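Local coordinates for protein arginyl-trna synthetase (Thermus thermophilus, PDB 1IQ0) that probably attaches L-arginine to tRNA(Arg) at the expense of ATP, as a monomeric class I aminoacyl-tRNA synthetase, at residues V408-V420 / K430-I442. Sequence-based numbering, arbitrary orientation.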
ATOM      1  N   VAL A 408      20.632   2.962   3.652  1.00 30.99           N
ATOM      2  CA  VAL A 408      19.756   2.696   4.780  1.00 29.93           C
ATOM      3  C   VAL A 408      19.591   1.185   4.898  1.00 30.09           C
ATOM      4  O   VAL A 408      19.593   0.642   5.998  1.00 32.56           O
ATOM      5  CB  VAL A 408      18.372   3.361   4.613  1.00 26.16           C
ATOM      6  CG1 VAL A 408      17.448   2.931   5.750  1.00 21.66           C
ATOM      7  CG2 VAL A 408      18.518   4.883   4.632  1.00 23.08           C
ATOM      8  N   LEU A 409      19.478   0.505   3.759  1.00 28.46           N
ATOM      9  CA  LEU A 409      19.338  -0.942   3.763  1.00 30.14           C
ATOM     10  C   LEU A 409      20.568  -1.612   4.369  1.00 32.67           C
ATOM     11  O   LEU A 409      20.443  -2.475   5.243  1.00 32.30           O
ATOM     12  CB  LEU A 409      19.118  -1.472   2.344  1.00 31.64           C
ATOM     13  CG  LEU A 409      17.737  -1.247   1.721  1.00 35.84           C
ATOM     14  CD1 LEU A 409      17.718  -1.764   0.288  1.00 33.46           C
ATOM     15  CD2 LEU A 409      16.686  -1.962   2.556  1.00 36.20           C
ATOM     16  N   GLU A 410      21.756  -1.213   3.917  1.00 33.02           N
ATOM     17  CA  GLU A 410      22.984  -1.815   4.423  1.00 33.77           C
ATOM     18  C   GLU A 410      23.204  -1.552   5.906  1.00 29.27           C
ATOM     19  O   GLU A 410      23.589  -2.451   6.642  1.00 30.85           O
ATOM     20  CB  GLU A 410      24.201  -1.323   3.634  1.00 45.94           C
ATOM     21  CG  GLU A 410      24.557   0.137   3.851  1.00 59.78           C
ATOM     22  CD  GLU A 410      25.953   0.475   3.348  1.00 65.31           C
ATOM     23  OE1 GLU A 410      26.336   1.663   3.405  1.00 65.21           O
ATOM     24  OE2 GLU A 410      26.669  -0.449   2.902  1.00 67.56           O
ATOM     25  N   GLU A 411      22.963  -0.321   6.341  1.00 24.60           N
ATOM     26  CA  GLU A 411      23.145   0.041   7.737  1.00 28.19           C
ATOM     27  C   GLU A 411      22.134  -0.680   8.633  1.00 33.17           C
ATOM     28  O   GLU A 411      22.466  -1.075   9.749  1.00 37.10           O
ATOM     29  CB  GLU A 411      23.021   1.557   7.901  1.00 25.53           C
ATOM     30  CG  GLU A 411      23.131   2.073   9.343  1.00 32.73           C
ATOM     31  CD  GLU A 411      24.418   1.647  10.044  1.00 37.19           C
ATOM     32  OE1 GLU A 411      25.391   1.289   9.349  1.00 36.99           O
ATOM     33  OE2 GLU A 411      24.460   1.681  11.294  1.00 37.29           O
ATOM     34  N   ALA A 412      20.905  -0.851   8.149  1.00 31.67           N
ATOM     35  CA  ALA A 412      19.881  -1.547   8.923  1.00 29.28           C
ATOM     36  C   ALA A 412      20.214  -3.034   8.981  1.00 26.98           C
ATOM     37  O   ALA A 412      19.983  -3.694   9.997  1.00 27.62           O
ATOM     38  CB  ALA A 412      18.510  -1.346   8.294  1.00 21.10           C
ATOM     39  N   THR A 413      20.761  -3.555   7.887  1.00 25.17           N
ATOM     40  CA  THR A 413      21.136  -4.962   7.812  1.00 29.42           C
ATOM     41  C   THR A 413      22.343  -5.204   8.718  1.00 34.01           C
ATOM     42  O   THR A 413      22.505  -6.283   9.280  1.00 37.54           O
ATOM     43  CB  THR A 413      21.505  -5.359   6.370  1.00 27.90           C
ATOM     44  OG1 THR A 413      20.364  -5.181   5.521  1.00 28.57           O
ATOM     45  CG2 THR A 413      21.964  -6.818   6.309  1.00 24.11           C
ATOM     46  N   ARG A 414      23.184  -4.183   8.845  1.00 33.42           N
ATOM     47  CA  ARG A 414      24.378  -4.244   9.679  1.00 35.71           C
ATOM     48  C   ARG A 414      23.946  -4.440  11.124  1.00 35.79           C
ATOM     49  O   ARG A 414      24.393  -5.364  11.805  1.00 34.58           O
ATOM     50  CB  ARG A 414      25.148  -2.927   9.572  1.00 58.78           C
ATOM     51  CG  ARG A 414      26.495  -2.903  10.266  1.00 65.11           C
ATOM     52  CD  ARG A 414      27.582  -3.367   9.318  1.00 71.85           C
ATOM     53  NE  ARG A 414      27.477  -2.712   8.012  1.00 80.11           N
ATOM     54  CZ  ARG A 414      27.413  -1.395   7.831  1.00 83.22           C
ATOM     55  NH1 ARG A 414      27.443  -0.572   8.872  1.00 81.96           N
ATOM     56  NH2 ARG A 414      27.315  -0.897   6.605  1.00 82.19           N
ATOM     57  N   ARG A 415      23.073  -3.550  11.587  1.00 36.48           N
ATOM     58  CA  ARG A 415      22.586  -3.603  12.955  1.00 37.07           C
ATOM     59  C   ARG A 415      21.773  -4.865  13.235  1.00 38.46           C
ATOM     60  O   ARG A 415      21.868  -5.437  14.320  1.00 41.87           O
ATOM     61  CB  ARG A 415      21.756  -2.358  13.263  1.00 38.49           C
ATOM     62  CG  ARG A 415      22.486  -1.058  12.970  1.00 35.64           C
ATOM     63  CD  ARG A 415      21.832   0.109  13.683  1.00 34.26           C
ATOM     64  NE  ARG A 415      22.459   1.384  13.346  1.00 34.82           N
ATOM     65  CZ  ARG A 415      22.417   2.462  14.125  1.00 40.12           C
ATOM     66  NH1 ARG A 415      21.785   2.414  15.290  1.00 41.26           N
ATOM     67  NH2 ARG A 415      22.999   3.593  13.741  1.00 42.06           N
ATOM     68  N   ALA A 416      20.981  -5.301  12.258  1.00 38.79           N
ATOM     69  CA  ALA A 416      20.176  -6.505  12.427  1.00 39.06           C
ATOM     70  C   ALA A 416      21.095  -7.699  12.627  1.00 40.97           C
ATOM     71  O   ALA A 416      20.815  -8.578  13.441  1.00 42.28           O
ATOM     72  CB  ALA A 416      19.304  -6.735  11.213  1.00 19.59           C
ATOM     73  N   ARG A 417      22.188  -7.717  11.871  1.00 40.18           N
ATOM     74  CA  ARG A 417      23.173  -8.791  11.932  1.00 43.39           C
ATOM     75  C   ARG A 417      23.709  -8.941  13.357  1.00 44.15           C
ATOM     76  O   ARG A 417      23.821 -10.050  13.877  1.00 42.18           O
ATOM     77  CB  ARG A 417      24.328  -8.486  10.972  1.00 68.55           C
ATOM     78  CG  ARG A 417      25.187  -9.687  10.586  1.00 74.37           C
ATOM     79  CD  ARG A 417      24.366 -10.726   9.835  1.00 81.12           C
ATOM     80  NE  ARG A 417      25.189 -11.666   9.075  1.00 84.44           N
ATOM     81  CZ  ARG A 417      26.061 -12.516   9.607  1.00 88.57           C
ATOM     82  NH1 ARG A 417      26.242 -12.557  10.921  1.00 87.97           N
ATOM     83  NH2 ARG A 417      26.750 -13.332   8.821  1.00 89.12           N
ATOM     84  N   ALA A 418      24.032  -7.817  13.988  1.00 60.23           N
ATOM     85  CA  ALA A 418      24.553  -7.839  15.347  1.00 61.10           C
ATOM     86  C   ALA A 418      23.504  -8.372  16.318  1.00 63.04           C
ATOM     87  O   ALA A 418      23.830  -9.089  17.264  1.00 67.04           O
ATOM     88  CB  ALA A 418      24.992  -6.438  15.764  1.00 35.25           C
ATOM     89  N   ILE A 419      22.245  -8.021  16.078  1.00 54.62           N
ATOM     90  CA  ILE A 419      21.150  -8.466  16.932  1.00 53.58           C
ATOM     91  C   ILE A 419      20.954  -9.979  16.847  1.00 55.76           C
ATOM     92  O   ILE A 419      20.652 -10.628  17.847  1.00 55.65           O
ATOM     93  CB  ILE A 419      19.826  -7.771  16.545  1.00 43.57           C
ATOM     94  CG1 ILE A 419      19.968  -6.255  16.697  1.00 39.91           C
ATOM     95  CG2 ILE A 419      18.692  -8.264  17.438  1.00 39.83           C
ATOM     96  CD1 ILE A 419      18.750  -5.477  16.232  1.00 37.22           C
ATOM     97  N   VAL A 420      21.127 -10.536  15.654  1.00 51.60           N
ATOM     98  CA  VAL A 420      20.962 -11.970  15.450  1.00 54.75           C
ATOM     99  C   VAL A 420      22.129 -12.764  16.038  1.00 58.34           C
ATOM    100  O   VAL A 420      21.982 -13.936  16.383  1.00 59.64           O
ATOM    101  CB  VAL A 420      20.822 -12.305  13.943  1.00 56.06           C
ATOM    102  CG1 VAL A 420      20.721 -13.808  13.744  1.00 55.26           C
ATOM    103  CG2 VAL A 420      19.586 -11.621  13.374  1.00 53.97           C
ATOM    104  N   LYS A 430      22.686 -16.830   9.420  1.00 66.06           N
ATOM    105  CA  LYS A 430      22.540 -15.541  10.090  1.00 64.44           C
ATOM    106  C   LYS A 430      22.304 -14.379   9.134  1.00 62.11           C
ATOM    107  O   LYS A 430      21.580 -13.442   9.465  1.00 61.39           O
ATOM    108  CB  LYS A 430      23.779 -15.247  10.941  1.00 80.41           C
ATOM    109  CG  LYS A 430      24.090 -16.308  11.986  1.00 84.07           C
ATOM    110  CD  LYS A 430      25.331 -15.948  12.789  1.00 87.56           C
ATOM    111  CE  LYS A 430      25.704 -17.056  13.765  1.00 91.88           C
ATOM    112  NZ  LYS A 430      24.598 -17.360  14.715  1.00 94.47           N
ATOM    113  N   GLU A 431      22.916 -14.432   7.956  1.00 47.10           N
ATOM    114  CA  GLU A 431      22.760 -13.358   6.981  1.00 45.04           C
ATOM    115  C   GLU A 431      21.318 -13.250   6.487  1.00 40.61           C
ATOM    116  O   GLU A 431      20.755 -12.154   6.428  1.00 39.18           O
ATOM    117  CB  GLU A 431      23.704 -13.561   5.796  1.00 67.84           C
ATOM    118  CG  GLU A 431      23.708 -12.388   4.826  1.00 76.40           C
ATOM    119  CD  GLU A 431      23.915 -11.051   5.528  1.00 80.27           C
ATOM    120  OE1 GLU A 431      24.964 -10.873   6.183  1.00 81.40           O
ATOM    121  OE2 GLU A 431      23.023 -10.180   5.425  1.00 81.24           O
ATOM    122  N   GLU A 432      20.721 -14.384   6.132  1.00 42.77           N
ATOM    123  CA  GLU A 432      19.344 -14.389   5.669  1.00 41.99           C
ATOM    124  C   GLU A 432      18.441 -13.870   6.792  1.00 39.94           C
ATOM    125  O   GLU A 432      17.483 -13.134   6.545  1.00 36.77           O
ATOM    126  CB  GLU A 432      18.915 -15.802   5.271  1.00 47.98           C
ATOM    127  CG  GLU A 432      17.454 -15.897   4.868  1.00 53.62           C
ATOM    128  CD  GLU A 432      17.145 -15.149   3.580  1.00 55.73           C
ATOM    129  OE1 GLU A 432      17.672 -14.035   3.379  1.00 59.91           O
ATOM    130  OE2 GLU A 432      16.359 -15.678   2.768  1.00 56.13           O
ATOM    131  N   ALA A 433      18.760 -14.249   8.027  1.00 38.98           N
ATOM    132  CA  ALA A 433      17.984 -13.813   9.185  1.00 36.59           C
ATOM    133  C   ALA A 433      18.082 -12.300   9.351  1.00 34.93           C
ATOM    134  O   ALA A 433      17.085 -11.631   9.627  1.00 35.51           O
ATOM    135  CB  ALA A 433      18.487 -14.502  10.447  1.00 43.56           C
ATOM    136  N   ALA A 434      19.290 -11.767   9.185  1.00 31.39           N
ATOM    137  CA  ALA A 434      19.508 -10.329   9.320  1.00 32.20           C
ATOM    138  C   ALA A 434      18.769  -9.566   8.216  1.00 30.91           C
ATOM    139  O   ALA A 434      18.188  -8.512   8.469  1.00 29.28           O
ATOM    140  CB  ALA A 434      20.999 -10.012   9.270  1.00 19.44           C
ATOM    141  N   ARG A 435      18.790 -10.104   7.001  1.00 31.29           N
ATOM    142  CA  ARG A 435      18.115  -9.461   5.872  1.00 31.34           C
ATOM    143  C   ARG A 435      16.618  -9.329   6.142  1.00 31.30           C
ATOM    144  O   ARG A 435      16.019  -8.275   5.911  1.00 29.92           O
ATOM    145  CB  ARG A 435      18.320 -10.272   4.588  1.00 37.60           C
ATOM    146  CG  ARG A 435      17.744  -9.601   3.334  1.00 42.70           C
ATOM    147  CD  ARG A 435      17.762 -10.537   2.130  1.00 45.45           C
ATOM    148  NE  ARG A 435      16.779 -11.612   2.257  1.00 47.31           N
ATOM    149  CZ  ARG A 435      15.463 -11.436   2.168  1.00 50.57           C
ATOM    150  NH1 ARG A 435      14.964 -10.226   1.944  1.00 47.73           N
ATOM    151  NH2 ARG A 435      14.642 -12.470   2.317  1.00 51.24           N
ATOM    152  N   MET A 436      16.016 -10.407   6.635  1.00 29.13           N
ATOM    153  CA  MET A 436      14.590 -10.419   6.923  1.00 28.10           C
ATOM    154  C   MET A 436      14.214  -9.412   7.989  1.00 27.70           C
ATOM    155  O   MET A 436      13.203  -8.719   7.866  1.00 30.28           O
ATOM    156  CB  MET A 436      14.145 -11.815   7.359  1.00 38.73           C
ATOM    157  CG  MET A 436      14.212 -12.840   6.250  1.00 36.81           C
ATOM    158  SD  MET A 436      13.359 -14.372   6.655  1.00 43.77           S
ATOM    159  CE  MET A 436      13.696 -15.327   5.165  1.00 44.72           C
ATOM    160  N   VAL A 437      15.026  -9.332   9.040  1.00 26.13           N
ATOM    161  CA  VAL A 437      14.762  -8.400  10.127  1.00 25.49           C
ATOM    162  C   VAL A 437      14.900  -6.945   9.672  1.00 26.82           C
ATOM    163  O   VAL A 437      14.067  -6.104  10.013  1.00 27.39           O
ATOM    164  CB  VAL A 437      15.708  -8.666  11.317  1.00 28.05           C
ATOM    165  CG1 VAL A 437      15.479  -7.646  12.413  1.00 22.05           C
ATOM    166  CG2 VAL A 437      15.468 -10.073  11.849  1.00 28.35           C
ATOM    167  N   ALA A 438      15.945  -6.651   8.902  1.00 24.47           N
ATOM    168  CA  ALA A 438      16.164  -5.295   8.405  1.00 22.03           C
ATOM    169  C   ALA A 438      15.023  -4.894   7.466  1.00 19.28           C
ATOM    170  O   ALA A 438      14.504  -3.782   7.551  1.00 22.57           O
ATOM    171  CB  ALA A 438      17.500  -5.211   7.673  1.00 23.75           C
ATOM    172  N   LEU A 439      14.640  -5.812   6.580  1.00 21.47           N
ATOM    173  CA  LEU A 439      13.558  -5.570   5.627  1.00 24.54           C
ATOM    174  C   LEU A 439      12.237  -5.355   6.360  1.00 25.44           C
ATOM    175  O   LEU A 439      11.438  -4.489   5.987  1.00 25.64           O
ATOM    176  CB  LEU A 439      13.416  -6.759   4.664  1.00 29.91           C
ATOM    177  CG  LEU A 439      12.286  -6.662   3.631  1.00 27.44           C
ATOM    178  CD1 LEU A 439      12.519  -5.456   2.728  1.00 27.16           C
ATOM    179  CD2 LEU A 439      12.228  -7.939   2.810  1.00 24.12           C
ATOM    180  N   GLY A 440      12.017  -6.156   7.402  1.00 25.14           N
ATOM    181  CA  GLY A 440      10.798  -6.052   8.187  1.00 21.47           C
ATOM    182  C   GLY A 440      10.723  -4.740   8.941  1.00 21.78           C
ATOM    183  O   GLY A 440       9.654  -4.135   9.063  1.00 22.06           O
ATOM    184  N   ALA A 441      11.863  -4.295   9.460  1.00 20.40           N
ATOM    185  CA  ALA A 441      11.917  -3.043  10.197  1.00 22.20           C
ATOM    186  C   ALA A 441      11.564  -1.889   9.261  1.00 24.78           C
ATOM    187  O   ALA A 441      10.762  -1.019   9.596  1.00 27.73           O
ATOM    188  CB  ALA A 441      13.309  -2.843  10.767  1.00 16.74           C
ATOM    189  N   ILE A 442      12.167  -1.901   8.080  1.00 21.79           N
ATOM    190  CA  ILE A 442      11.942  -0.863   7.081  1.00 22.78           C
ATOM    191  C   ILE A 442      10.524  -0.870   6.498  1.00 21.96           C
ATOM    192  O   ILE A 442       9.829   0.154   6.536  1.00 23.82           O
ATOM    193  CB  ILE A 442      12.998  -0.986   5.948  1.00 24.50           C
ATOM    194  CG1 ILE A 442      14.382  -0.683   6.531  1.00 23.94           C
ATOM    195  CG2 ILE A 442      12.662  -0.029   4.794  1.00 23.41           C
ATOM    196  CD1 ILE A 442      15.532  -0.951   5.587  1.00 19.63           C
TER
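Ala-412 and Ala-416 on helix 405-423 pack against Ala-434 and Ala-438 on helix 430-448. The two consecutive helices cross steeply; the axes of these segments come within 8.0 Å at 123°. Small residues at the crossing permit this closeness: the CA atoms of Arg-417 and Ala-434 are 4.8 Å apart. Ala-416 CB rests 3.5 Å from Ala-434 O and also meets Val-437 CB. Ala-438 CB touches Ala-412 and lies 3.6 Å from Thr-413 OG1.

Branched side chains extend the apolar seam both ways. At one end Ile-442 crosses Leu-409 at about a right angle, and its CD1 presses tightly on Leu-409 CD2 (3.4 Å). The same methyl reaches Ala-412 CB. At the other end Val-420 CG1 meets Ala-433 CB at 4.0 Å.

The polar contacts lie along one border. Arg-417 NE donates to Glu-431 OE1 in a salt bridge, at 3.0 Å with a fairly straight N-H...O angle of 157°. The oxygen lies near the guanidinium plane, but the arginine approaches from above the carboxylate plane. The bend of Arg-417 at chi2 (63°) lays its CD over Ala-434 CB and turns one guanidinium face to Lys-430 CB. Arg-417 NH1 has a second acidic partner, Glu-421, while Lys-430 NZ bonds to Pro-425 O. Arg-417 and Lys-430 are poorly ordered, so this edge may be mobile.

Thr-413 OG1 donates to Leu-409 O within its own helix, 2.7 Å away. Its CG2 faces Glu-431 OE2. Replacing Thr-413 with a glycine would probably open a gap beside Ala-438 and take the hydroxyl donor from Leu-409 O.

In the class I catalytic domain, Val-408 and Ile-442 also touch Val-120, of the 'HIGH' region, and Leu-123, respectively. Close approach of the helices depends on small side chains; the ion pair stays at the more exposed border.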